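PDB 5LMG: DNA topoisomerase 2-associated protein PAT1 from Saccharomyces cerevisiae, which activates mRNA decapping and represses translation, its C-terminal domain binding directly to the decapping enzyme Dcp2 and the exonuclease Xrn1. Local coordinates for residues I86-I97 with K123-H134. The protein carries 2 engineered substitutions. Residues are numbered along the deposited sequence; the frame is centred on the assembly and turned at random.
Sequences IDDSSYDVNPFI and KILQKIFNELSH
Ile86, at the start of a loop, and Ile97, in the short helix 95-99 that follows it, rest against successive turns of helix 118-130 in this largely alpha-helical domain, whose sequence family is placed in the TPR clan, consistent with stacked helices. The backbones keep close company at three points: the CA atoms of Ile86 and Ile124 and those of Ile97 and Ile128 are each 6.9 Å apart, and the CA atoms of Val93 and His134, the latter four residues beyond the end of helix 118-130, are 7.0 Å apart. The contact illustrates how a helix N-cap can be docked through its own backbone. Asn94 holds the N-cap position, its OD1 accepting from Phe96 N from above the carbonyl plane, while ND2 bridges the carbonyls of Ile86 and Asp88 with weak bonds and also bonds His85 O. The backbone N of the same residue gives an almost straight bond (170°) to Glu131 OE1 at 3.2 Å, meeting that oxygen nearly along its C-O axis. The aliphatic chain of Lys127, bent at chi2 and chi3, passes obliquely across the Asn94 side chain, Lys127 CD lying 3.6 Å from Asn94 CG. With CG opposite the backbone N (chi1 178°), the Phe96 ring reaches Ile124, whose CG2 lies 3.7 Å from Phe96 CZ; Ile128 CG1 comes to the ring edge. Ile86 CD1 covers one face of that ring, offset toward its rim, and also touches Ile124 CG1 at 3.6 Å. Trp81 of helix 78-82 touches both Ile86 and Ile124, adding a third helix to this apolar cluster. Ile97 CD1 reaches the backbone of Ile128, while its CG1 packs on Glu131 CB. At the more exposed margin, Lys123, bent at its last torsion (chi4 -73°), brings NZ to 3.6 Å from Asp87 OD1, a long salt bridge.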
loop_
_atom_site.group_PDB
_atom_site.type_symbol
_atom_site.label_atom_id
_atom_site.label_comp_id
_atom_site.label_asym_id
_atom_site.label_seq_id
_atom_site.Cartn_x
_atom_site.Cartn_y
_atom_site.Cartn_z
ATOM N N ILE A 86 0.147 14.158 -19.756
ATOM C CA ILE A 86 -0.801 13.137 -19.290
ATOM C C ILE A 86 -1.674 12.612 -20.454
ATOM O O ILE A 86 -1.847 11.395 -20.574
ATOM C CB ILE A 86 -1.618 13.619 -18.052
ATOM C CG1 ILE A 86 -0.884 13.250 -16.756
ATOM C CG2 ILE A 86 -3.055 13.060 -18.008
ATOM C CD1 ILE A 86 -0.297 14.368 -16.089
ATOM N N ASP A 87 -2.184 13.521 -21.317
ATOM C CA ASP A 87 -3.024 13.170 -22.474
ATOM C C ASP A 87 -2.205 12.705 -23.702
ATOM O O ASP A 87 -2.779 12.428 -24.763
ATOM C CB ASP A 87 -3.985 14.325 -22.827
ATOM C CG ASP A 87 -5.059 14.589 -21.782
ATOM O OD1 ASP A 87 -5.741 13.622 -21.370
ATOM O OD2 ASP A 87 -5.249 15.769 -21.413
ATOM N N ASP A 88 -0.872 12.590 -23.537
ATOM C CA ASP A 88 0.072 12.145 -24.559
ATOM C C ASP A 88 0.075 10.600 -24.657
ATOM O O ASP A 88 0.513 9.912 -23.728
ATOM C CB ASP A 88 1.473 12.705 -24.242
ATOM C CG ASP A 88 2.524 12.455 -25.299
ATOM O OD1 ASP A 88 3.057 11.326 -25.351
ATOM O OD2 ASP A 88 2.872 13.410 -26.025
ATOM N N SER A 89 -0.438 10.065 -25.783
ATOM C CA SER A 89 -0.511 8.624 -26.057
ATOM C C SER A 89 0.545 8.204 -27.100
ATOM O O SER A 89 0.529 7.068 -27.583
ATOM C CB SER A 89 -1.915 8.243 -26.524
ATOM O OG SER A 89 -2.918 8.641 -25.602
ATOM N N SER A 90 1.485 9.123 -27.404
ATOM C CA SER A 90 2.571 8.975 -28.380
ATOM C C SER A 90 3.602 7.885 -28.062
ATOM O O SER A 90 4.265 7.390 -28.980
ATOM C CB SER A 90 3.280 10.313 -28.576
ATOM O OG SER A 90 2.372 11.319 -28.997
ATOM N N TYR A 91 3.753 7.529 -26.771
ATOM C CA TYR A 91 4.742 6.551 -26.307
ATOM C C TYR A 91 4.111 5.311 -25.668
ATOM O O TYR A 91 2.984 5.382 -25.165
ATOM C CB TYR A 91 5.717 7.217 -25.316
ATOM C CG TYR A 91 6.417 8.451 -25.850
ATOM C CD1 TYR A 91 5.869 9.719 -25.676
ATOM C CD2 TYR A 91 7.648 8.355 -26.495
ATOM C CE1 TYR A 91 6.518 10.861 -26.148
ATOM C CE2 TYR A 91 8.311 9.491 -26.961
ATOM C CZ TYR A 91 7.741 10.742 -26.788
ATOM O OH TYR A 91 8.391 11.865 -27.248
ATOM N N ASP A 92 4.861 4.182 -25.667
ATOM C CA ASP A 92 4.458 2.903 -25.060
ATOM C C ASP A 92 4.202 3.053 -23.550
ATOM O O ASP A 92 3.268 2.448 -23.021
ATOM C CB ASP A 92 5.511 1.815 -25.334
ATOM C CG ASP A 92 5.594 1.393 -26.793
ATOM O OD1 ASP A 92 4.641 0.738 -27.279
ATOM O OD2 ASP A 92 6.623 1.692 -27.441
ATOM N N VAL A 93 5.028 3.882 -22.875
ATOM C CA VAL A 93 4.920 4.239 -21.458
ATOM C C VAL A 93 4.794 5.774 -21.424
ATOM O O VAL A 93 5.669 6.477 -21.938
ATOM C CB VAL A 93 6.113 3.718 -20.602
ATOM C CG1 VAL A 93 6.033 4.237 -19.167
ATOM C CG2 VAL A 93 6.176 2.192 -20.612
ATOM N N ASN A 94 3.676 6.279 -20.870
ATOM C CA ASN A 94 3.377 7.714 -20.784
ATOM C C ASN A 94 4.531 8.528 -20.130
ATOM O O ASN A 94 5.069 8.090 -19.105
ATOM C CB ASN A 94 2.038 7.921 -20.055
ATOM C CG ASN A 94 1.598 9.356 -19.947
ATOM O OD1 ASN A 94 1.936 10.054 -18.993
ATOM N ND2 ASN A 94 0.811 9.820 -20.907
ATOM N N PRO A 95 4.942 9.690 -20.711
ATOM C CA PRO A 95 6.051 10.469 -20.112
ATOM C C PRO A 95 5.881 10.842 -18.634
ATOM O O PRO A 95 6.885 10.931 -17.925
ATOM C CB PRO A 95 6.150 11.705 -21.010
ATOM C CG PRO A 95 5.576 11.263 -22.321
ATOM C CD PRO A 95 4.449 10.339 -21.943
ATOM N N PHE A 96 4.623 11.032 -18.161
ATOM C CA PHE A 96 4.350 11.339 -16.755
ATOM C C PHE A 96 4.747 10.156 -15.853
ATOM O O PHE A 96 5.343 10.376 -14.800
ATOM C CB PHE A 96 2.886 11.757 -16.524
ATOM C CG PHE A 96 2.554 12.033 -15.078
ATOM C CD1 PHE A 96 2.916 13.238 -14.481
ATOM C CD2 PHE A 96 1.893 11.083 -14.306
ATOM C CE1 PHE A 96 2.624 13.489 -13.140
ATOM C CE2 PHE A 96 1.596 11.335 -12.964
ATOM C CZ PHE A 96 1.960 12.539 -12.391
ATOM N N ILE A 97 4.419 8.916 -16.281
ATOM C CA ILE A 97 4.741 7.671 -15.577
ATOM C C ILE A 97 6.262 7.530 -15.434
ATOM O O ILE A 97 6.734 7.199 -14.349
ATOM C CB ILE A 97 4.049 6.427 -16.231
ATOM C CG1 ILE A 97 2.501 6.502 -16.117
ATOM C CG2 ILE A 97 4.593 5.076 -15.711
ATOM C CD1 ILE A 97 1.881 6.336 -14.676
ATOM N N LYS A 123 -7.472 12.801 -13.674
ATOM C CA LYS A 123 -6.751 12.308 -14.862
ATOM C C LYS A 123 -5.365 11.736 -14.505
ATOM O O LYS A 123 -4.939 10.744 -15.105
ATOM C CB LYS A 123 -6.609 13.407 -15.918
ATOM C CG LYS A 123 -7.817 13.534 -16.834
ATOM C CD LYS A 123 -7.607 14.650 -17.857
ATOM C CE LYS A 123 -8.792 14.841 -18.773
ATOM N NZ LYS A 123 -8.912 13.740 -19.767
ATOM N N ILE A 124 -4.686 12.344 -13.520
ATOM C CA ILE A 124 -3.384 11.885 -13.014
ATOM C C ILE A 124 -3.552 10.515 -12.336
ATOM O O ILE A 124 -2.814 9.588 -12.670
ATOM C CB ILE A 124 -2.693 12.941 -12.110
ATOM C CG1 ILE A 124 -2.147 14.113 -12.985
ATOM C CG2 ILE A 124 -1.585 12.303 -11.232
ATOM C CD1 ILE A 124 -1.531 15.290 -12.267
ATOM N N LEU A 125 -4.546 10.389 -11.424
ATOM C CA LEU A 125 -4.863 9.149 -10.707
ATOM C C LEU A 125 -5.233 8.037 -11.708
ATOM O O LEU A 125 -4.723 6.920 -11.586
ATOM C CB LEU A 125 -6.014 9.357 -9.702
ATOM C CG LEU A 125 -5.883 10.261 -8.449
ATOM C CD1 LEU A 125 -6.308 9.515 -7.204
ATOM C CD2 LEU A 125 -4.513 10.924 -8.284
ATOM N N GLN A 126 -6.084 8.361 -12.717
ATOM C CA GLN A 126 -6.499 7.444 -13.791
ATOM C C GLN A 126 -5.266 6.922 -14.540
ATOM O O GLN A 126 -5.163 5.719 -14.751
ATOM C CB GLN A 126 -7.463 8.125 -14.783
ATOM C CG GLN A 126 -8.886 8.300 -14.251
ATOM C CD GLN A 126 -9.806 9.034 -15.205
ATOM O OE1 GLN A 126 -9.452 10.050 -15.815
ATOM N NE2 GLN A 126 -11.048 8.594 -15.275
ATOM N N LYS A 127 -4.319 7.823 -14.898
ATOM C CA LYS A 127 -3.074 7.471 -15.585
ATOM C C LYS A 127 -2.240 6.489 -14.742
ATOM O O LYS A 127 -1.841 5.444 -15.259
ATOM C CB LYS A 127 -2.248 8.738 -15.909
ATOM C CG LYS A 127 -1.083 8.510 -16.879
ATOM C CD LYS A 127 -1.518 8.641 -18.330
ATOM C CE LYS A 127 -1.617 7.317 -19.036
ATOM N NZ LYS A 127 -2.303 7.464 -20.340
ATOM N N ILE A 128 -2.006 6.824 -13.451
ATOM C CA ILE A 128 -1.244 6.016 -12.488
ATOM C C ILE A 128 -1.825 4.592 -12.396
ATOM O O ILE A 128 -1.077 3.633 -12.578
ATOM C CB ILE A 128 -1.118 6.714 -11.093
ATOM C CG1 ILE A 128 -0.254 8.005 -11.173
ATOM C CG2 ILE A 128 -0.579 5.737 -10.016
ATOM C CD1 ILE A 128 -0.269 8.897 -9.896
ATOM N N PHE A 129 -3.151 4.464 -12.166
ATOM C CA PHE A 129 -3.808 3.158 -12.054
ATOM C C PHE A 129 -3.840 2.371 -13.381
ATOM O O PHE A 129 -3.689 1.151 -13.355
ATOM C CB PHE A 129 -5.205 3.281 -11.421
ATOM C CG PHE A 129 -5.153 3.528 -9.933
ATOM C CD1 PHE A 129 -4.783 2.515 -9.054
ATOM C CD2 PHE A 129 -5.459 4.776 -9.407
ATOM C CE1 PHE A 129 -4.704 2.753 -7.681
ATOM C CE2 PHE A 129 -5.381 5.014 -8.034
ATOM C CZ PHE A 129 -5.007 4.000 -7.182
ATOM N N ASN A 130 -3.968 3.067 -14.525
ATOM C CA ASN A 130 -3.993 2.463 -15.866
ATOM C C ASN A 130 -2.641 1.848 -16.250
ATOM O O ASN A 130 -2.606 0.811 -16.911
ATOM C CB ASN A 130 -4.407 3.511 -16.917
ATOM C CG ASN A 130 -4.642 2.959 -18.300
ATOM O OD1 ASN A 130 -5.608 2.235 -18.549
ATOM N ND2 ASN A 130 -3.770 3.310 -19.237
ATOM N N GLU A 131 -1.531 2.497 -15.842
ATOM C CA GLU A 131 -0.171 2.068 -16.170
ATOM C C GLU A 131 0.620 1.644 -14.914
ATOM O O GLU A 131 1.851 1.703 -14.924
ATOM C CB GLU A 131 0.565 3.211 -16.907
ATOM C CG GLU A 131 -0.098 3.662 -18.197
ATOM C CD GLU A 131 0.701 3.356 -19.447
ATOM O OE1 GLU A 131 1.331 4.289 -19.993
ATOM O OE2 GLU A 131 0.694 2.181 -19.882
ATOM N N LEU A 132 -0.083 1.194 -13.852
ATOM C CA LEU A 132 0.528 0.818 -12.573
ATOM C C LEU A 132 1.624 -0.258 -12.687
ATOM O O LEU A 132 2.619 -0.167 -11.973
ATOM C CB LEU A 132 -0.543 0.426 -11.537
ATOM C CG LEU A 132 -0.166 0.599 -10.058
ATOM C CD1 LEU A 132 0.407 2.002 -9.769
ATOM C CD2 LEU A 132 -1.352 0.329 -9.154
ATOM N N SER A 133 1.474 -1.227 -13.610
ATOM C CA SER A 133 2.473 -2.279 -13.813
ATOM C C SER A 133 3.740 -1.764 -14.517
ATOM O O SER A 133 4.789 -2.398 -14.404
ATOM C CB SER A 133 1.865 -3.470 -14.547
ATOM O OG SER A 133 0.858 -4.069 -13.748
ATOM N N HIS A 134 3.643 -0.605 -15.203
ATOM C CA HIS A 134 4.748 0.058 -15.907
ATOM C C HIS A 134 5.465 1.076 -14.999
ATOM O O HIS A 134 6.451 1.694 -15.416
ATOM C CB HIS A 134 4.233 0.760 -17.184
ATOM C CG HIS A 134 3.641 -0.152 -18.222
ATOM N ND1 HIS A 134 3.497 -1.516 -18.004
ATOM C CD2 HIS A 134 3.164 0.146 -19.454
ATOM C CE1 HIS A 134 2.936 -1.997 -19.104
ATOM N NE2 HIS A 134 2.724 -1.037 -20.006
#